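PDB 6P1F: copper chaperone PCu(A)C from Methylosinus trichosporium OB3b, which binds copper and probably delivers it as a chaperone in a methane-oxidizing bacterium, this chain being the PCuAC domain of a longer protein. Local coordinates for residues His12-Ala17 against Gln26-Val31; Arg37-Ile42 against Glu106-Val111; Ala99-Val104 against Ile113-Glu118. All coordinates share one frame; numbering follows the deposited sequence.

Contact 1 of 3, residues His12-Ala17 against Gln26-Val31; sequences HPWLRA and QLYMLV
The indole of W14 carries Y28 over one face and has the carbonyl O of H12 at its edge, in the ring plane. Y28 CD2 sits over the rim of the six-membered ring, 3.4 Å from W14 CZ2. The planes of the two rings make 38°, so the pair is oblique. Y28 CB points a CH at the face of the five-membered ring, 4.1 Å from its centroid. W14 reaches this place because its CG lies between the backbone N and the carbonyl carbon (chi1 63°), which brings the indole back over the partner strand. At the edge of the phenol ring lies R16 CG, and the phenol oxygen stands over one face of the guanidinium, Y28 OH 3.7 Å from R16 NH1; the two planes are nearly perpendicular (85°). R16 NE bonds to the carbonyl of A122. Y28 OH donates to Q26 OE1 at 2.7 Å, which fixes the phenol tip beside Q26, whose side chain also touches H83, a zinc ligand in the metal-bound protein. An alanine in place of W14 would probably leave Y28 CB and CD2 without the indole they pack on and open a gap beside E118 and A122. W14 N to Y28 O (2.9 Å), Y28 N to W14 O (2.7 Å) and R16 N to Q26 O (3.0 Å) join the backbones. L15 meets L27 on the other sheet face. This is an antiparallel beta hairpin of the PCuAC domain, and its H12, with H1, binds copper in the metal-bound protein, consistent with a histidine brace; no copper is bound here.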
ATOM      1  N   HIS A  12       6.067   7.827  -0.651  1.00 16.27           N
ATOM      2  CA  HIS A  12       6.396   7.279  -1.979  1.00 20.35           C
ATOM      3  C   HIS A  12       5.690   5.960  -2.340  1.00 16.11           C
ATOM      4  O   HIS A  12       6.341   4.972  -2.697  1.00 20.52           O
ATOM      5  CB  HIS A  12       7.915   7.098  -2.106  1.00 21.87           C
ATOM      6  CG  HIS A  12       8.676   8.384  -1.990  1.00 39.92           C
ATOM      7  ND1 HIS A  12       9.221   9.034  -3.080  1.00 54.49           N
ATOM      8  CD2 HIS A  12       8.962   9.155  -0.916  1.00 38.48           C
ATOM      9  CE1 HIS A  12       9.829  10.134  -2.677  1.00 47.46           C
ATOM     10  NE2 HIS A  12       9.688  10.232  -1.366  1.00 41.70           N
ATOM     11  N   PRO A  13       4.360   5.937  -2.240  1.00 15.98           N
ATOM     12  CA  PRO A  13       3.662   4.715  -2.672  1.00 17.38           C
ATOM     13  C   PRO A  13       3.849   4.458  -4.156  1.00 16.93           C
ATOM     14  O   PRO A  13       3.738   5.368  -5.004  1.00 17.42           O
ATOM     15  CB  PRO A  13       2.199   5.007  -2.337  1.00 16.52           C
ATOM     16  CG  PRO A  13       2.099   6.560  -2.367  1.00 14.88           C
ATOM     17  CD  PRO A  13       3.421   7.005  -1.828  1.00 14.04           C
ATOM     18  N   TRP A  14       4.143   3.206  -4.495  1.00 16.73           N
ATOM     19  CA  TRP A  14       4.260   2.860  -5.900  1.00 14.66           C
ATOM     20  C   TRP A  14       3.876   1.405  -6.073  1.00 18.05           C
ATOM     21  O   TRP A  14       3.875   0.657  -5.102  1.00 16.73           O
ATOM     22  CB  TRP A  14       5.693   3.090  -6.425  1.00 16.43           C
ATOM     23  CG  TRP A  14       6.776   2.247  -5.785  1.00 15.69           C
ATOM     24  CD1 TRP A  14       7.390   2.461  -4.584  1.00 17.13           C
ATOM     25  CD2 TRP A  14       7.361   1.051  -6.329  1.00 17.29           C
ATOM     26  NE1 TRP A  14       8.319   1.454  -4.336  1.00 19.64           N
ATOM     27  CE2 TRP A  14       8.334   0.604  -5.410  1.00 19.74           C
ATOM     28  CE3 TRP A  14       7.160   0.331  -7.521  1.00 17.66           C
ATOM     29  CZ2 TRP A  14       9.127  -0.543  -5.650  1.00 19.58           C
ATOM     30  CZ3 TRP A  14       7.946  -0.811  -7.754  1.00 18.04           C
ATOM     31  CH2 TRP A  14       8.898  -1.231  -6.818  1.00 18.79           C
ATOM     32  N   LEU A  15       3.573   1.020  -7.301  1.00 16.34           N
ATOM     33  CA  LEU A  15       3.219  -0.387  -7.564  1.00 15.41           C
ATOM     34  C   LEU A  15       3.840  -0.850  -8.856  1.00 20.19           C
ATOM     35  O   LEU A  15       4.152  -0.053  -9.749  1.00 18.12           O
ATOM     36  CB  LEU A  15       1.702  -0.559  -7.606  1.00 14.97           C
ATOM     37  CG  LEU A  15       0.885   0.208  -8.655  1.00 15.71           C
ATOM     38  CD1 LEU A  15       0.676  -0.591  -9.957  1.00 21.73           C
ATOM     39  CD2 LEU A  15      -0.485   0.583  -8.063  1.00 20.82           C
ATOM     40  N   ARG A  16       4.048  -2.154  -8.944  1.00 16.14           N
ATOM     41  CA  ARG A  16       4.409  -2.792 -10.199  1.00 16.85           C
ATOM     42  C   ARG A  16       3.186  -3.010 -11.040  1.00 20.26           C
ATOM     43  O   ARG A  16       2.220  -3.648 -10.590  1.00 18.28           O
ATOM     44  CB  ARG A  16       5.077  -4.131  -9.919  1.00 17.58           C
ATOM     45  CG  ARG A  16       6.459  -4.019  -9.398  1.00 18.06           C
ATOM     46  CD  ARG A  16       6.955  -5.388  -9.014  1.00 19.03           C
ATOM     47  NE  ARG A  16       8.405  -5.438  -8.865  1.00 20.85           N
ATOM     48  CZ  ARG A  16       9.068  -6.515  -8.461  1.00 21.27           C
ATOM     49  NH1 ARG A  16       8.395  -7.623  -8.158  1.00 22.39           N
ATOM     50  NH2 ARG A  16      10.390  -6.492  -8.346  1.00 21.57           N
ATOM     51  N   ALA A  17       3.198  -2.511 -12.274  1.00 19.75           N
ATOM     52  CA  ALA A  17       2.037  -2.703 -13.122  1.00 18.75           C
ATOM     53  C   ALA A  17       1.829  -4.207 -13.301  1.00 22.84           C
ATOM     54  O   ALA A  17       2.803  -4.948 -13.357  1.00 20.84           O
ATOM     55  CB  ALA A  17       2.225  -2.020 -14.451  1.00 21.18           C
ATOM     56  N   GLN A  26       1.846  -5.965  -7.063  1.00 17.93           N
ATOM     57  CA  GLN A  26       2.351  -5.629  -5.734  1.00 14.81           C
ATOM     58  C   GLN A  26       2.509  -4.137  -5.607  1.00 18.61           C
ATOM     59  O   GLN A  26       2.947  -3.478  -6.529  1.00 19.41           O
ATOM     60  CB  GLN A  26       3.663  -6.324  -5.460  1.00 16.57           C
ATOM     61  CG  GLN A  26       3.491  -7.830  -5.394  1.00 20.64           C
ATOM     62  CD  GLN A  26       4.649  -8.542  -4.733  1.00 22.89           C
ATOM     63  OE1 GLN A  26       5.699  -7.949  -4.428  1.00 22.31           O
ATOM     64  NE2 GLN A  26       4.462  -9.844  -4.490  1.00 24.11           N
ATOM     65  N   LEU A  27       2.116  -3.630  -4.443  1.00 15.20           N
ATOM     66  CA  LEU A  27       2.217  -2.224  -4.104  1.00 13.97           C
ATOM     67  C   LEU A  27       3.171  -2.075  -2.914  1.00 15.51           C
ATOM     68  O   LEU A  27       3.214  -2.915  -2.037  1.00 15.34           O
ATOM     69  CB  LEU A  27       0.840  -1.658  -3.774  1.00 15.47           C
ATOM     70  CG  LEU A  27       0.796  -0.196  -3.310  1.00 19.21           C
ATOM     71  CD1 LEU A  27      -0.422   0.556  -3.876  1.00 26.83           C
ATOM     72  CD2 LEU A  27       0.856  -0.143  -1.812  1.00 20.88           C
ATOM     73  N   TYR A  28       3.955  -0.991  -2.906  1.00 13.81           N
ATOM     74  CA  TYR A  28       4.924  -0.765  -1.865  1.00 13.74           C
ATOM     75  C   TYR A  28       4.839   0.658  -1.360  1.00 16.33           C
ATOM     76  O   TYR A  28       4.793   1.575  -2.155  1.00 15.43           O
ATOM     77  CB  TYR A  28       6.340  -1.017  -2.388  1.00 14.02           C
ATOM     78  CG  TYR A  28       6.469  -2.277  -3.200  1.00 14.19           C
ATOM     79  CD1 TYR A  28       6.665  -3.512  -2.578  1.00 15.92           C
ATOM     80  CD2 TYR A  28       6.371  -2.230  -4.581  1.00 15.04           C
ATOM     81  CE1 TYR A  28       6.792  -4.663  -3.344  1.00 18.06           C
ATOM     82  CE2 TYR A  28       6.507  -3.361  -5.346  1.00 17.13           C
ATOM     83  CZ  TYR A  28       6.721  -4.581  -4.709  1.00 21.85           C
ATOM     84  OH  TYR A  28       6.860  -5.747  -5.428  1.00 18.64           O
ATOM     85  N   MET A  29       4.757   0.841  -0.054  1.00 16.08           N
ATOM     86  CA  MET A  29       4.744   2.187   0.497  1.00 16.72           C
ATOM     87  C   MET A  29       5.351   2.153   1.876  1.00 18.35           C
ATOM     88  O   MET A  29       5.229   1.162   2.588  1.00 19.63           O
ATOM     89  CB  MET A  29       3.316   2.733   0.578  1.00 16.42           C
ATOM     90  CG  MET A  29       2.363   1.833   1.385  1.00 17.79           C
ATOM     91  SD  MET A  29       0.641   2.434   1.219  1.00 22.15           S
ATOM     92  CE  MET A  29      -0.258   1.111   2.065  1.00 18.59           C
ATOM     93  N   LEU A  30       5.985   3.250   2.265  1.00 15.01           N
ATOM     94  CA  LEU A  30       6.486   3.382   3.625  1.00 14.04           C
ATOM     95  C   LEU A  30       5.382   3.968   4.468  1.00 17.31           C
ATOM     96  O   LEU A  30       4.890   5.058   4.152  1.00 18.20           O
ATOM     97  CB  LEU A  30       7.731   4.289   3.612  1.00 18.09           C
ATOM     98  CG  LEU A  30       8.248   4.827   4.949  1.00 21.15           C
ATOM     99  CD1 LEU A  30       8.512   3.711   5.935  1.00 23.22           C
ATOM    100  CD2 LEU A  30       9.547   5.562   4.635  1.00 25.00           C
ATOM    101  N   VAL A  31       4.936   3.236   5.488  1.00 13.45           N
ATOM    102  CA  VAL A  31       3.876   3.747   6.359  1.00 14.01           C
ATOM    103  C   VAL A  31       4.466   4.083   7.712  1.00 18.19           C
ATOM    104  O   VAL A  31       5.150   3.259   8.324  1.00 17.62           O
ATOM    105  CB  VAL A  31       2.767   2.699   6.541  1.00 15.36           C
ATOM    106  CG1 VAL A  31       1.647   3.250   7.440  1.00 17.27           C
ATOM    107  CG2 VAL A  31       2.206   2.263   5.189  1.00 19.15           C
TER

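Contact 2 of 3, residues Arg37-Ile42 against Glu106-Val111; sequences RPDRLI and EKAGEV
D39 turns its carboxylate onto the backbone of residues 106-108, and hydrogen bonds carry most of this contact. K107 N donates to D39 OD1 at 2.8 Å and nearly straight (168°), while A108 N reaches D39 OD2 at 3.0 Å over a more bent path. Both donors come from the syn side, somewhat out of the carboxylate plane. OD1 is gripped a second time, on its anti side, by R40 N at 2.7 Å. With CG anti to the backbone N (chi1 -153°), the carboxylate extends across to the turn, and three N-H groups hold it against rotation. These donors would probably favour the charged form of this buried acid. One further backbone bond, E106 N to R40 O at 2.9 Å, ties the strand to the start of the turn.

Charge pairing is looser. The side chains of R40 and E106 run side by side in the same direction, and E106 OE1 lies at the edge of the R40 guanidinium, R40 NH2 to E106 OE1 being a long salt bridge of 3.6 Å with the two planes 60° apart.

Van der Waals contact is slight: A108 CB and K107 CB lie against the D39 carboxylate, and the apolar touch of I42 CG2 on E106 CB is 4.3 Å.

Residues 106-108 form the turn between strands 98-105 and 109-118, and G109 has backbone angles that call for glycine. Strand 39-45 pairs with 98-105 on one side and with 67-69 on the other. D39 also packs on F105 and I8. A108 reaches I8 and V5, so the turn meets strands 8-16 and 2-5, while V111 bonds to L103 of strand 98-105.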
ATOM      1  N   ARG A  37       0.220   6.337  20.273  1.00 21.02           N
ATOM      2  CA  ARG A  37      -0.850   5.337  20.411  1.00 26.53           C
ATOM      3  C   ARG A  37      -0.871   4.560  19.104  1.00 23.12           C
ATOM      4  O   ARG A  37      -0.406   5.059  18.082  1.00 19.05           O
ATOM      5  CB  ARG A  37      -2.221   5.986  20.661  1.00 28.60           C
ATOM      6  CG  ARG A  37      -2.220   7.157  21.638  1.00 47.67           C
ATOM      7  CD  ARG A  37      -2.928   6.803  22.941  1.00 54.48           C
ATOM      8  NE  ARG A  37      -4.349   6.517  22.745  1.00 66.38           N
ATOM      9  CZ  ARG A  37      -5.037   5.618  23.445  1.00 73.20           C
ATOM     10  NH1 ARG A  37      -4.435   4.903  24.395  1.00 57.87           N
ATOM     11  NH2 ARG A  37      -6.327   5.426  23.192  1.00 62.36           N
ATOM     12  N   PRO A  38      -1.364   3.316  19.130  1.00 18.88           N
ATOM     13  CA  PRO A  38      -1.330   2.548  17.899  1.00 16.52           C
ATOM     14  C   PRO A  38      -2.401   3.023  16.925  1.00 18.53           C
ATOM     15  O   PRO A  38      -3.316   3.766  17.283  1.00 20.44           O
ATOM     16  CB  PRO A  38      -1.625   1.096  18.365  1.00 19.53           C
ATOM     17  CG  PRO A  38      -2.385   1.280  19.644  1.00 26.15           C
ATOM     18  CD  PRO A  38      -1.817   2.523  20.290  1.00 23.75           C
ATOM     19  N   ASP A  39      -2.243   2.634  15.672  1.00 16.78           N
ATOM     20  CA  ASP A  39      -3.276   2.870  14.683  1.00 15.59           C
ATOM     21  C   ASP A  39      -3.435   1.558  13.899  1.00 15.33           C
ATOM     22  O   ASP A  39      -2.730   0.589  14.151  1.00 17.99           O
ATOM     23  CB  ASP A  39      -2.912   4.041  13.731  1.00 16.81           C
ATOM     24  CG  ASP A  39      -4.138   4.742  13.153  1.00 19.03           C
ATOM     25  OD1 ASP A  39      -5.188   4.113  12.963  1.00 18.55           O
ATOM     26  OD2 ASP A  39      -4.032   5.954  12.844  1.00 18.93           O
ATOM     27  N   ARG A  40      -4.369   1.535  12.965  1.00 16.41           N
ATOM     28  CA  ARG A  40      -4.571   0.338  12.133  1.00 13.52           C
ATOM     29  C   ARG A  40      -4.992   0.780  10.762  1.00 13.82           C
ATOM     30  O   ARG A  40      -5.928   1.543  10.636  1.00 15.35           O
ATOM     31  CB  ARG A  40      -5.655  -0.580  12.734  1.00 19.99           C
ATOM     32  CG  ARG A  40      -5.684  -1.984  12.098  1.00 30.05           C
ATOM     33  CD  ARG A  40      -6.776  -2.862  12.739  1.00 36.99           C
ATOM     34  NE  ARG A  40      -7.039  -2.371  14.082  1.00 52.86           N
ATOM     35  CZ  ARG A  40      -6.598  -2.950  15.188  1.00 48.54           C
ATOM     36  NH1 ARG A  40      -5.918  -4.095  15.118  1.00 46.27           N
ATOM     37  NH2 ARG A  40      -6.870  -2.400  16.361  1.00 41.54           N
ATOM     38  N   LEU A  41      -4.281   0.293   9.742  1.00 16.18           N
ATOM     39  CA  LEU A  41      -4.706   0.488   8.364  1.00 16.65           C
ATOM     40  C   LEU A  41      -5.750  -0.556   8.068  1.00 16.46           C
ATOM     41  O   LEU A  41      -5.411  -1.737   7.965  1.00 18.64           O
ATOM     42  CB  LEU A  41      -3.514   0.357   7.418  1.00 16.78           C
ATOM     43  CG  LEU A  41      -3.884   0.436   5.930  1.00 18.64           C
ATOM     44  CD1 LEU A  41      -4.665   1.645   5.564  1.00 17.92           C
ATOM     45  CD2 LEU A  41      -2.611   0.369   5.099  1.00 20.45           C
ATOM     46  N   ILE A  42      -7.012  -0.153   8.022  1.00 16.76           N
ATOM     47  CA  ILE A  42      -8.105  -1.133   7.944  1.00 18.89           C
ATOM     48  C   ILE A  42      -8.803  -1.259   6.587  1.00 26.09           C
ATOM     49  O   ILE A  42      -9.635  -2.135   6.395  1.00 24.12           O
ATOM     50  CB  ILE A  42      -9.189  -0.830   8.986  1.00 20.09           C
ATOM     51  CG1 ILE A  42      -9.833   0.531   8.740  1.00 23.17           C
ATOM     52  CG2 ILE A  42      -8.619  -0.890  10.385  1.00 22.87           C
ATOM     53  CD1 ILE A  42     -11.035   0.771   9.625  1.00 25.25           C
ATOM     54  N   GLU A 106      -7.917   3.544  11.249  1.00 17.71           N
ATOM     55  CA  GLU A 106      -8.859   3.517  12.346  1.00 20.35           C
ATOM     56  C   GLU A 106      -8.850   4.805  13.174  1.00 20.04           C
ATOM     57  O   GLU A 106      -9.912   5.349  13.482  1.00 23.49           O
ATOM     58  CB  GLU A 106      -8.529   2.317  13.234  1.00 20.88           C
ATOM     59  CG  GLU A 106      -9.486   2.117  14.371  1.00 31.93           C
ATOM     60  CD  GLU A 106      -9.157   0.836  15.106  1.00 54.06           C
ATOM     61  OE1 GLU A 106      -8.237   0.852  15.957  1.00 55.05           O
ATOM     62  OE2 GLU A 106      -9.785  -0.195  14.792  1.00 66.80           O
ATOM     63  N   LYS A 107      -7.670   5.313  13.502  1.00 17.16           N
ATOM     64  CA  LYS A 107      -7.581   6.517  14.325  1.00 18.43           C
ATOM     65  C   LYS A 107      -7.406   7.743  13.453  1.00 19.46           C
ATOM     66  O   LYS A 107      -8.199   8.704  13.543  1.00 21.68           O
ATOM     67  CB  LYS A 107      -6.434   6.406  15.328  1.00 27.06           C
ATOM     68  CG  LYS A 107      -6.540   5.200  16.244  1.00 33.43           C
ATOM     69  CD  LYS A 107      -7.882   5.159  16.973  1.00 36.11           C
ATOM     70  CE  LYS A 107      -7.946   3.986  17.957  1.00 52.75           C
ATOM     71  NZ  LYS A 107      -9.206   4.020  18.752  1.00 61.29           N
ATOM     72  N   ALA A 108      -6.427   7.694  12.557  1.00 19.48           N
ATOM     73  CA  ALA A 108      -6.074   8.902  11.808  1.00 18.68           C
ATOM     74  C   ALA A 108      -7.114   9.298  10.771  1.00 21.76           C
ATOM     75  O   ALA A 108      -7.210  10.487  10.431  1.00 22.81           O
ATOM     76  CB  ALA A 108      -4.740   8.735  11.145  1.00 18.37           C
ATOM     77  N   GLY A 109      -7.875   8.346  10.245  1.00 17.27           N
ATOM     78  CA  GLY A 109      -8.893   8.635   9.252  1.00 18.38           C
ATOM     79  C   GLY A 109      -8.440   8.362   7.835  1.00 19.87           C
ATOM     80  O   GLY A 109      -7.559   7.544   7.633  1.00 18.24           O
ATOM     81  N   GLU A 110      -9.061   9.033   6.858  1.00 17.02           N
ATOM     82  CA  GLU A 110      -8.912   8.664   5.444  1.00 16.95           C
ATOM     83  C   GLU A 110      -7.941   9.581   4.707  1.00 17.30           C
ATOM     84  O   GLU A 110      -7.883  10.787   4.968  1.00 18.89           O
ATOM     85  CB  GLU A 110     -10.281   8.676   4.735  1.00 19.52           C
ATOM     86  CG  GLU A 110     -11.266   7.630   5.269  1.00 22.44           C
ATOM     87  CD  GLU A 110     -12.641   7.737   4.625  1.00 48.67           C
ATOM     88  OE1 GLU A 110     -13.446   8.574   5.084  1.00 65.30           O
ATOM     89  OE2 GLU A 110     -12.916   6.990   3.658  1.00 54.51           O
ATOM     90  N   VAL A 111      -7.133   8.979   3.834  1.00 16.51           N
ATOM     91  CA  VAL A 111      -6.240   9.765   2.984  1.00 15.77           C
ATOM     92  C   VAL A 111      -6.237   9.114   1.618  1.00 19.20           C
ATOM     93  O   VAL A 111      -6.109   7.904   1.500  1.00 17.53           O
ATOM     94  CB  VAL A 111      -4.825   9.830   3.596  1.00 16.35           C
ATOM     95  CG1 VAL A 111      -4.289   8.433   3.947  1.00 19.60           C
ATOM     96  CG2 VAL A 111      -3.856  10.639   2.709  1.00 18.30           C
TER

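Contact 3 of 3, residues Ala99-Val104 against Ile113-Glu118; sequences AEMTLV and IDAAVE
A99 N donates to A115 O at 2.8 Å, and A115 N answers to A99 O at 2.9 Å, the first of two reciprocal pairs that close this antiparallel contact. Both donors approach the carbonyls at a slant; the one on A99 O stands 34° out of the carbonyl plane. The second pair is straighter: M101 N reaches I113 O at 3.0 Å, and I113 N meets M101 O at 2.8 Å almost head-on. Between them E100 faces D114 as a non-hydrogen-bonded pair, and the CA-H of E100 points at I113 O. The two acids share the outer face; E100 OE2 and D114 OD1 lie 4.5 Å apart, a like-charge approach that would probably be mildly repulsive.

The inner face is apolar. I113 is wedged between M101 and L103, its CG1 3.6 Å from M101 CG and its CG2 4.1 Å from L103 CD1. With CG1 between the backbone N and the carbonyl carbon (chi1 66°), the branch leans toward M101. M101 then bends at its last torsion (chi3 75°), which lays CE against A115 CB at 3.9 Å.

Strands 98-105 and 109-118 form a beta hairpin here. Strand 39-45 flanks 98-105 on its other side, with V44 packing on M101 and L103, while strand 8-16 runs parallel beside 109-118 and sends L15 onto A99 and P13 onto I113.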
ATOM      1  N   ALA A  99      -2.145   5.409  -9.657  1.00 18.28           N
ATOM      2  CA  ALA A  99      -3.397   4.744  -9.348  1.00 18.87           C
ATOM      3  C   ALA A  99      -3.969   5.335  -8.055  1.00 16.75           C
ATOM      4  O   ALA A  99      -3.304   5.311  -7.019  1.00 19.38           O
ATOM      5  CB  ALA A  99      -3.161   3.220  -9.189  1.00 23.62           C
ATOM      6  N   GLU A 100      -5.162   5.916  -8.147  1.00 17.99           N
ATOM      7  CA  GLU A 100      -5.798   6.550  -6.993  1.00 18.26           C
ATOM      8  C   GLU A 100      -6.448   5.535  -6.082  1.00 18.71           C
ATOM      9  O   GLU A 100      -7.192   4.663  -6.531  1.00 22.86           O
ATOM     10  CB  GLU A 100      -6.849   7.558  -7.461  1.00 26.45           C
ATOM     11  CG  GLU A 100      -7.561   8.295  -6.298  1.00 31.20           C
ATOM     12  CD  GLU A 100      -8.556   9.353  -6.786  1.00 44.84           C
ATOM     13  OE1 GLU A 100      -9.581   8.986  -7.396  1.00 50.28           O
ATOM     14  OE2 GLU A 100      -8.301  10.553  -6.574  1.00 39.78           O
ATOM     15  N   MET A 101      -6.134   5.609  -4.798  1.00 15.57           N
ATOM     16  CA  MET A 101      -6.842   4.760  -3.857  1.00 15.73           C
ATOM     17  C   MET A 101      -6.939   5.454  -2.503  1.00 18.75           C
ATOM     18  O   MET A 101      -6.138   6.310  -2.164  1.00 18.82           O
ATOM     19  CB  MET A 101      -6.137   3.403  -3.745  1.00 18.69           C
ATOM     20  CG  MET A 101      -4.719   3.522  -3.212  1.00 19.51           C
ATOM     21  SD  MET A 101      -3.766   1.994  -3.480  1.00 20.40           S
ATOM     22  CE  MET A 101      -3.433   2.100  -5.253  1.00 20.19           C
ATOM     23  N   THR A 102      -7.923   5.081  -1.701  1.00 14.89           N
ATOM     24  CA  THR A 102      -8.069   5.727  -0.408  1.00 15.69           C
ATOM     25  C   THR A 102      -7.664   4.776   0.714  1.00 17.80           C
ATOM     26  O   THR A 102      -8.178   3.671   0.792  1.00 19.00           O
ATOM     27  CB  THR A 102      -9.500   6.210  -0.203  1.00 18.98           C
ATOM     28  OG1 THR A 102      -9.798   7.165  -1.241  1.00 21.13           O
ATOM     29  CG2 THR A 102      -9.640   6.874   1.145  1.00 19.88           C
ATOM     30  N   LEU A 103      -6.743   5.210   1.571  1.00 16.20           N
ATOM     31  CA  LEU A 103      -6.367   4.418   2.747  1.00 15.77           C
ATOM     32  C   LEU A 103      -7.233   4.820   3.917  1.00 18.89           C
ATOM     33  O   LEU A 103      -7.465   6.003   4.124  1.00 18.78           O
ATOM     34  CB  LEU A 103      -4.913   4.637   3.095  1.00 16.53           C
ATOM     35  CG  LEU A 103      -3.937   4.395   1.939  1.00 19.36           C
ATOM     36  CD1 LEU A 103      -2.477   4.611   2.441  1.00 22.55           C
ATOM     37  CD2 LEU A 103      -4.090   3.026   1.323  1.00 21.19           C
ATOM     38  N   VAL A 104      -7.701   3.843   4.692  1.00 14.87           N
ATOM     39  CA  VAL A 104      -8.524   4.147   5.859  1.00 15.13           C
ATOM     40  C   VAL A 104      -7.796   3.721   7.116  1.00 15.04           C
ATOM     41  O   VAL A 104      -7.500   2.534   7.275  1.00 17.49           O
ATOM     42  CB  VAL A 104      -9.862   3.420   5.801  1.00 18.23           C
ATOM     43  CG1 VAL A 104     -10.741   3.807   7.017  1.00 18.82           C
ATOM     44  CG2 VAL A 104     -10.566   3.744   4.480  1.00 21.79           C
ATOM     45  N   ILE A 113      -4.389   8.511  -1.831  1.00 16.49           N
ATOM     46  CA  ILE A 113      -3.045   8.564  -2.352  1.00 16.42           C
ATOM     47  C   ILE A 113      -3.052   8.274  -3.842  1.00 16.68           C
ATOM     48  O   ILE A 113      -4.033   7.720  -4.377  1.00 17.09           O
ATOM     49  CB  ILE A 113      -2.112   7.552  -1.668  1.00 15.73           C
ATOM     50  CG1 ILE A 113      -2.553   6.128  -2.006  1.00 18.25           C
ATOM     51  CG2 ILE A 113      -2.115   7.765  -0.141  1.00 16.99           C
ATOM     52  CD1 ILE A 113      -1.537   5.092  -1.565  1.00 19.30           C
ATOM     53  N   ASP A 114      -1.937   8.613  -4.493  1.00 16.74           N
ATOM     54  CA  ASP A 114      -1.769   8.340  -5.926  1.00 17.86           C
ATOM     55  C   ASP A 114      -0.513   7.507  -6.048  1.00 17.26           C
ATOM     56  O   ASP A 114       0.602   7.995  -5.987  1.00 20.55           O
ATOM     57  CB  ASP A 114      -1.668   9.648  -6.751  1.00 18.54           C
ATOM     58  CG  ASP A 114      -2.686  10.679  -6.350  1.00 27.66           C
ATOM     59  OD1 ASP A 114      -3.810  10.593  -6.844  1.00 24.85           O
ATOM     60  OD2 ASP A 114      -2.345  11.586  -5.556  1.00 32.38           O
ATOM     61  N   ALA A 115      -0.698   6.190  -6.122  1.00 15.81           N
ATOM     62  CA  ALA A 115       0.455   5.316  -6.115  1.00 16.76           C
ATOM     63  C   ALA A 115       1.060   5.275  -7.506  1.00 13.86           C
ATOM     64  O   ALA A 115       0.336   5.001  -8.468  1.00 18.77           O
ATOM     65  CB  ALA A 115       0.024   3.907  -5.663  1.00 17.04           C
ATOM     66  N   ALA A 116       2.355   5.563  -7.606  1.00 16.43           N
ATOM     67  CA  ALA A 116       3.014   5.621  -8.916  1.00 18.03           C
ATOM     68  C   ALA A 116       2.956   4.246  -9.575  1.00 19.41           C
ATOM     69  O   ALA A 116       3.358   3.267  -8.948  1.00 17.90           O
ATOM     70  CB  ALA A 116       4.467   6.057  -8.766  1.00 19.87           C
ATOM     71  N   VAL A 117       2.512   4.175 -10.830  1.00 16.67           N
ATOM     72  CA  VAL A 117       2.532   2.892 -11.551  1.00 16.25           C
ATOM     73  C   VAL A 117       3.892   2.725 -12.194  1.00 20.05           C
ATOM     74  O   VAL A 117       4.254   3.533 -13.052  1.00 20.05           O
ATOM     75  CB  VAL A 117       1.440   2.821 -12.628  1.00 19.69           C
ATOM     76  CG1 VAL A 117       1.519   1.477 -13.368  1.00 17.06           C
ATOM     77  CG2 VAL A 117       0.058   3.050 -12.035  1.00 19.66           C
ATOM     78  N   GLU A 118       4.662   1.719 -11.773  1.00 16.91           N
ATOM     79  CA  GLU A 118       5.999   1.481 -12.315  1.00 19.28           C
ATOM     80  C   GLU A 118       5.993   0.234 -13.190  1.00 19.35           C
ATOM     81  O   GLU A 118       4.986  -0.445 -13.258  1.00 20.35           O
ATOM     82  CB  GLU A 118       7.019   1.340 -11.191  1.00 20.31           C
ATOM     83  CG  GLU A 118       7.168   2.608 -10.336  1.00 24.48           C
ATOM     84  CD  GLU A 118       7.790   3.777 -11.088  1.00 35.22           C
ATOM     85  OE1 GLU A 118       8.752   3.548 -11.839  1.00 35.25           O
ATOM     86  OE2 GLU A 118       7.310   4.919 -10.914  1.00 39.68           O
TER

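How the contacts relate
The contacts share one beta sheet. Contacts 1 and 3 lie closest, their centres 8 Å apart, because strands 8-16 and 109-118 are parallel neighbours: L15 N meets A116 O at 2.8 Å, L15 O meets E118 N at 2.7 Å, and W14 packs on E118. Contact 2 holds the turn of the contact 3 hairpin against strand 39-45, its centre about 17 Å from that of contact 3, and L103 N to V111 O (2.8 Å) joins the two. M29 CE touches L41 CD2 at 3.9 Å between contacts 1 and 2. The copper ligand H12 belongs to contact 1, and D114 of contact 3 comes within about 4 Å of H1, side chain to side chain; contact 2 lies away from the metal sites.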